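PDB 4N83: ribonucleoside-diphosphate reductase subunit beta, which probably supplies the metal cofactor and radical with which class Ib ribonucleotide reductase converts ribonucleotides to deoxyribonucleotides for DNA synthesis. Local coordinates for residues A[56-68]-A[120-134]. Sequence-based numbering, arbitrary orientation.
Sequences GKVFGGLTLLDTL and IFAWTNTNPYLQKKA. With MN (manganese (II) ion), chain J.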
loop_
_atom_site.group_PDB
_atom_site.type_symbol
_atom_site.label_atom_id
_atom_site.label_comp_id
_atom_site.label_asym_id
_atom_site.label_seq_id
_atom_site.Cartn_x
_atom_site.Cartn_y
_atom_site.Cartn_z
ATOM N N GLY A 56 -4.244 1.501 27.458
ATOM C CA GLY A 56 -3.331 0.561 26.805
ATOM C C GLY A 56 -4.023 -0.683 26.270
ATOM O O GLY A 56 -3.684 -1.174 25.192
ATOM N N LYS A 57 -4.992 -1.190 27.030
ATOM C CA LYS A 57 -5.781 -2.355 26.622
ATOM C C LYS A 57 -6.664 -2.058 25.408
ATOM O O LYS A 57 -6.949 -2.951 24.606
ATOM C CB LYS A 57 -6.654 -2.841 27.783
ATOM C CG LYS A 57 -5.878 -3.500 28.914
ATOM C CD LYS A 57 -6.815 -4.035 29.986
ATOM C CE LYS A 57 -6.091 -4.956 30.954
ATOM N NZ LYS A 57 -7.004 -5.476 32.008
ATOM N N VAL A 58 -7.094 -0.804 25.285
ATOM C CA VAL A 58 -7.937 -0.369 24.174
ATOM C C VAL A 58 -7.136 -0.289 22.877
ATOM O O VAL A 58 -7.481 -0.945 21.895
ATOM C CB VAL A 58 -8.609 0.991 24.484
ATOM C CG1 VAL A 58 -9.039 1.712 23.213
ATOM C CG2 VAL A 58 -9.802 0.786 25.407
ATOM N N PHE A 59 -6.075 0.515 22.877
ATOM C CA PHE A 59 -5.250 0.692 21.680
ATOM C C PHE A 59 -4.585 -0.618 21.269
ATOM O O PHE A 59 -4.576 -0.967 20.089
ATOM C CB PHE A 59 -4.179 1.771 21.889
ATOM C CG PHE A 59 -4.731 3.161 22.087
ATOM C CD1 PHE A 59 -5.763 3.647 21.288
ATOM C CD2 PHE A 59 -4.196 3.997 23.058
ATOM C CE1 PHE A 59 -6.260 4.927 21.471
ATOM C CE2 PHE A 59 -4.687 5.280 23.241
ATOM C CZ PHE A 59 -5.721 5.745 22.447
ATOM N N GLY A 60 -4.040 -1.337 22.247
ATOM C CA GLY A 60 -3.412 -2.632 22.002
ATOM C C GLY A 60 -4.354 -3.650 21.380
ATOM O O GLY A 60 -3.942 -4.448 20.538
ATOM N N GLY A 61 -5.617 -3.626 21.802
ATOM C CA GLY A 61 -6.639 -4.507 21.239
ATOM C C GLY A 61 -6.968 -4.164 19.797
ATOM O O GLY A 61 -7.177 -5.054 18.973
ATOM N N LEU A 62 -7.016 -2.867 19.500
ATOM C CA LEU A 62 -7.240 -2.385 18.139
ATOM C C LEU A 62 -6.009 -2.617 17.261
ATOM O O LEU A 62 -6.140 -2.880 16.065
ATOM C CB LEU A 62 -7.592 -0.896 18.149
ATOM C CG LEU A 62 -8.864 -0.491 18.901
ATOM C CD1 LEU A 62 -8.898 1.019 19.087
ATOM C CD2 LEU A 62 -10.113 -0.979 18.179
ATOM N N THR A 63 -4.823 -2.516 17.861
ATOM C CA THR A 63 -3.561 -2.788 17.163
ATOM C C THR A 63 -3.559 -4.183 16.538
ATOM O O THR A 63 -3.012 -4.384 15.454
ATOM C CB THR A 63 -2.349 -2.679 18.116
ATOM O OG1 THR A 63 -2.457 -1.491 18.909
ATOM C CG2 THR A 63 -1.039 -2.647 17.332
ATOM N N LEU A 64 -4.169 -5.140 17.233
ATOM C CA LEU A 64 -4.304 -6.508 16.735
ATOM C C LEU A 64 -5.125 -6.553 15.446
ATOM O O LEU A 64 -4.816 -7.319 14.532
ATOM C CB LEU A 64 -4.965 -7.394 17.799
ATOM C CG LEU A 64 -4.970 -8.904 17.552
ATOM C CD1 LEU A 64 -3.578 -9.490 17.742
ATOM C CD2 LEU A 64 -5.966 -9.586 18.476
ATOM N N LEU A 65 -6.164 -5.723 15.379
ATOM C CA LEU A 65 -7.092 -5.721 14.249
ATOM C C LEU A 65 -6.635 -4.844 13.077
ATOM O O LEU A 65 -7.039 -5.082 11.939
ATOM C CB LEU A 65 -8.481 -5.291 14.714
ATOM C CG LEU A 65 -9.097 -6.148 15.824
ATOM C CD1 LEU A 65 -10.332 -5.469 16.398
ATOM C CD2 LEU A 65 -9.432 -7.543 15.316
ATOM N N ASP A 66 -5.814 -3.830 13.350
ATOM C CA ASP A 66 -5.165 -3.063 12.275
ATOM C C ASP A 66 -3.991 -3.846 11.679
ATOM O O ASP A 66 -3.619 -3.626 10.524
ATOM C CB ASP A 66 -4.699 -1.682 12.766
ATOM C CG ASP A 66 -5.750 -0.597 12.558
ATOM O OD1 ASP A 66 -6.220 -0.425 11.414
ATOM O OD2 ASP A 66 -6.093 0.097 13.537
ATOM N N THR A 67 -3.409 -4.748 12.471
ATOM C CA THR A 67 -2.403 -5.692 11.978
ATOM C C THR A 67 -3.075 -6.761 11.119
ATOM O O THR A 67 -2.554 -7.147 10.072
ATOM C CB THR A 67 -1.656 -6.388 13.134
ATOM O OG1 THR A 67 -1.179 -5.406 14.060
ATOM C CG2 THR A 67 -0.475 -7.202 12.609
ATOM N N LEU A 68 -4.227 -7.241 11.584
ATOM C CA LEU A 68 -5.032 -8.217 10.849
ATOM C C LEU A 68 -5.404 -7.713 9.455
ATOM O O LEU A 68 -5.363 -8.472 8.485
ATOM C CB LEU A 68 -6.306 -8.542 11.637
ATOM C CG LEU A 68 -7.336 -9.467 10.983
ATOM C CD1 LEU A 68 -6.756 -10.855 10.768
ATOM C CD2 LEU A 68 -8.595 -9.535 11.833
ATOM N N ILE A 120 1.469 -4.734 27.812
ATOM C CA ILE A 120 0.258 -4.512 27.021
ATOM C C ILE A 120 0.172 -5.505 25.862
ATOM O O ILE A 120 -0.851 -6.171 25.688
ATOM C CB ILE A 120 0.186 -3.064 26.488
ATOM C CG1 ILE A 120 -0.003 -2.084 27.652
ATOM C CG2 ILE A 120 -0.960 -2.906 25.492
ATOM C CD1 ILE A 120 0.353 -0.651 27.317
ATOM N N PHE A 121 1.245 -5.604 25.080
ATOM C CA PHE A 121 1.285 -6.519 23.931
ATOM C C PHE A 121 1.114 -7.984 24.340
ATOM O O PHE A 121 0.501 -8.764 23.610
ATOM C CB PHE A 121 2.584 -6.344 23.125
ATOM C CG PHE A 121 2.536 -5.211 22.136
ATOM C CD1 PHE A 121 1.798 -5.329 20.964
ATOM C CD2 PHE A 121 3.227 -4.029 22.370
ATOM C CE1 PHE A 121 1.747 -4.290 20.050
ATOM C CE2 PHE A 121 3.181 -2.985 21.458
ATOM C CZ PHE A 121 2.441 -3.116 20.296
ATOM N N ALA A 122 1.650 -8.348 25.503
ATOM C CA ALA A 122 1.524 -9.709 26.023
ATOM C C ALA A 122 0.064 -10.094 26.280
ATOM O O ALA A 122 -0.347 -11.215 25.981
ATOM C CB ALA A 122 2.340 -9.865 27.298
ATOM N N TRP A 123 -0.708 -9.157 26.829
ATOM C CA TRP A 123 -2.116 -9.400 27.162
ATOM C C TRP A 123 -3.016 -9.466 25.925
ATOM O O TRP A 123 -3.935 -10.287 25.867
ATOM C CB TRP A 123 -2.627 -8.320 28.124
ATOM C CG TRP A 123 -4.094 -8.412 28.419
ATOM C CD1 TRP A 123 -4.707 -9.280 29.274
ATOM C CD2 TRP A 123 -5.133 -7.600 27.858
ATOM N NE1 TRP A 123 -6.063 -9.061 29.280
ATOM C CE2 TRP A 123 -6.352 -8.035 28.419
ATOM C CE3 TRP A 123 -5.151 -6.549 26.934
ATOM C CZ2 TRP A 123 -7.577 -7.453 28.089
ATOM C CZ3 TRP A 123 -6.370 -5.973 26.602
ATOM C CH2 TRP A 123 -7.566 -6.426 27.181
ATOM N N THR A 124 -2.753 -8.602 24.945
ATOM C CA THR A 124 -3.567 -8.537 23.727
ATOM C C THR A 124 -3.402 -9.790 22.869
ATOM O O THR A 124 -4.338 -10.206 22.184
ATOM C CB THR A 124 -3.223 -7.303 22.868
ATOM O OG1 THR A 124 -1.834 -7.329 22.517
ATOM C CG2 THR A 124 -3.531 -6.015 23.618
ATOM N N ASN A 125 -2.209 -10.382 22.914
ATOM C CA ASN A 125 -1.921 -11.616 22.181
ATOM C C ASN A 125 -2.443 -12.879 22.880
ATOM O O ASN A 125 -2.464 -13.954 22.278
ATOM C CB ASN A 125 -0.414 -11.746 21.934
ATOM C CG ASN A 125 0.138 -10.631 21.059
ATOM O OD1 ASN A 125 -0.567 -10.082 20.210
ATOM N ND2 ASN A 125 1.408 -10.295 21.259
ATOM N N THR A 126 -2.856 -12.747 24.142
ATOM C CA THR A 126 -3.396 -13.870 24.917
ATOM C C THR A 126 -4.810 -13.584 25.442
ATOM O O THR A 126 -5.240 -14.164 26.441
ATOM C CB THR A 126 -2.478 -14.209 26.110
ATOM O OG1 THR A 126 -2.393 -13.081 26.990
ATOM C CG2 THR A 126 -1.082 -14.585 25.628
ATOM N N ASN A 127 -5.530 -12.698 24.759
ATOM C CA ASN A 127 -6.890 -12.334 25.144
ATOM C C ASN A 127 -7.881 -13.401 24.662
ATOM O O ASN A 127 -7.787 -13.849 23.520
ATOM C CB ASN A 127 -7.244 -10.969 24.544
ATOM C CG ASN A 127 -8.488 -10.348 25.163
ATOM O OD1 ASN A 127 -9.538 -10.983 25.252
ATOM N ND2 ASN A 127 -8.381 -9.090 25.571
ATOM N N PRO A 128 -8.823 -13.827 25.531
ATOM C CA PRO A 128 -9.880 -14.752 25.094
ATOM C C PRO A 128 -10.833 -14.174 24.041
ATOM O O PRO A 128 -11.263 -14.897 23.141
ATOM C CB PRO A 128 -10.655 -15.046 26.386
ATOM C CG PRO A 128 -9.707 -14.739 27.490
ATOM C CD PRO A 128 -8.850 -13.616 26.990
ATOM N N TYR A 129 -11.156 -12.887 24.158
ATOM C CA TYR A 129 -12.121 -12.240 23.266
ATOM C C TYR A 129 -11.500 -11.859 21.924
ATOM O O TYR A 129 -12.019 -12.228 20.872
ATOM C CB TYR A 129 -12.708 -10.989 23.924
ATOM C CG TYR A 129 -13.376 -11.248 25.255
ATOM C CD1 TYR A 129 -14.649 -11.810 25.319
ATOM C CD2 TYR A 129 -12.739 -10.929 26.451
ATOM C CE1 TYR A 129 -15.267 -12.047 26.536
ATOM C CE2 TYR A 129 -13.348 -11.162 27.673
ATOM C CZ TYR A 129 -14.610 -11.721 27.710
ATOM O OH TYR A 129 -15.220 -11.954 28.921
ATOM N N LEU A 130 -10.392 -11.122 21.974
ATOM C CA LEU A 130 -9.749 -10.582 20.769
ATOM C C LEU A 130 -9.259 -11.677 19.821
ATOM O O LEU A 130 -9.428 -11.570 18.605
ATOM C CB LEU A 130 -8.572 -9.674 21.143
ATOM C CG LEU A 130 -8.871 -8.431 21.988
ATOM C CD1 LEU A 130 -7.578 -7.824 22.511
ATOM C CD2 LEU A 130 -9.665 -7.407 21.191
ATOM N N GLN A 131 -8.645 -12.718 20.383
ATOM C CA GLN A 131 -8.141 -13.845 19.592
ATOM C C GLN A 131 -9.272 -14.606 18.903
ATOM O O GLN A 131 -9.129 -15.025 17.755
ATOM C CB GLN A 131 -7.334 -14.810 20.469
ATOM C CG GLN A 131 -6.010 -14.245 20.964
ATOM C CD GLN A 131 -4.999 -14.043 19.848
ATOM O OE1 GLN A 131 -4.930 -14.837 18.908
ATOM N NE2 GLN A 131 -4.208 -12.981 19.947
ATOM N N LYS A 132 -10.387 -14.781 19.608
ATOM C CA LYS A 132 -11.567 -15.431 19.036
ATOM C C LYS A 132 -12.246 -14.488 18.041
ATOM O O LYS A 132 -12.722 -14.922 16.991
ATOM C CB LYS A 132 -12.541 -15.853 20.146
ATOM C CG LYS A 132 -13.376 -17.087 19.828
ATOM C CD LYS A 132 -14.638 -16.753 19.049
ATOM C CE LYS A 132 -15.464 -17.997 18.764
ATOM N NZ LYS A 132 -14.825 -18.891 17.759
ATOM N N LYS A 133 -12.274 -13.198 18.374
ATOM C CA LYS A 133 -12.836 -12.168 17.497
ATOM C C LYS A 133 -12.081 -12.092 16.170
ATOM O O LYS A 133 -12.697 -12.010 15.106
ATOM C CB LYS A 133 -12.810 -10.806 18.201
ATOM C CG LYS A 133 -13.457 -9.670 17.421
ATOM C CD LYS A 133 -13.786 -8.485 18.321
ATOM C CE LYS A 133 -12.537 -7.858 18.922
ATOM N NZ LYS A 133 -12.834 -6.590 19.646
ATOM N N ALA A 134 -10.753 -12.125 16.239
ATOM C CA ALA A 134 -9.909 -12.123 15.042
ATOM C C ALA A 134 -10.004 -13.442 14.267
ATOM O O ALA A 134 -9.870 -13.454 13.042
ATOM C CB ALA A 134 -8.462 -11.835 15.416
HETATM MN MN MN J . -7.766 0.336 10.174
#
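Lys57 lies along one face of the Trp123 ring. Its chain is extended, with CG 3.8 Å from the centroid of the six-membered ring, a CH-pi contact. Lys57 NZ adds an off-centre cation-pi contact, 4.8 Å from the same centroid. Asn127 ND2 lies on the opposite face, toward the rim, and Lys57 O meets the ring edge in its plane. Trp123 CG is anti to the backbone N (chi1 175°), which carries the indole across to Lys57. Asn127 also N-caps helix 128-143, its OD1 accepting from Tyr129 N at 2.7 Å. Glycines let the backbones come close: Thr124 CG2 rests 3.4 Å from Gly60 C, and Leu130 CD1 is 3.7 Å from Gly61 CA. Farther along, Leu64 CD2 packs on Leu130 CB at 3.7 Å, while Leu65 and Leu68 meet Ala134. Beside Leu64, Gln131 OE1 accepts from Tyr4 N of the second subunit, and Asn125 OD1 from Ala7 N of the second subunit. Asp66 OD1 binds manganese, as do Glu97, Glu157 and Glu191; His100 belongs to the same site. Segment 56-68, on helix 49-78, crosses 120-124 at -59° and runs nearly parallel to 128-134 (18°), with helix 84-111 of the ferritin-like bundle touching Phe59, Leu62, Thr63 and Asp66.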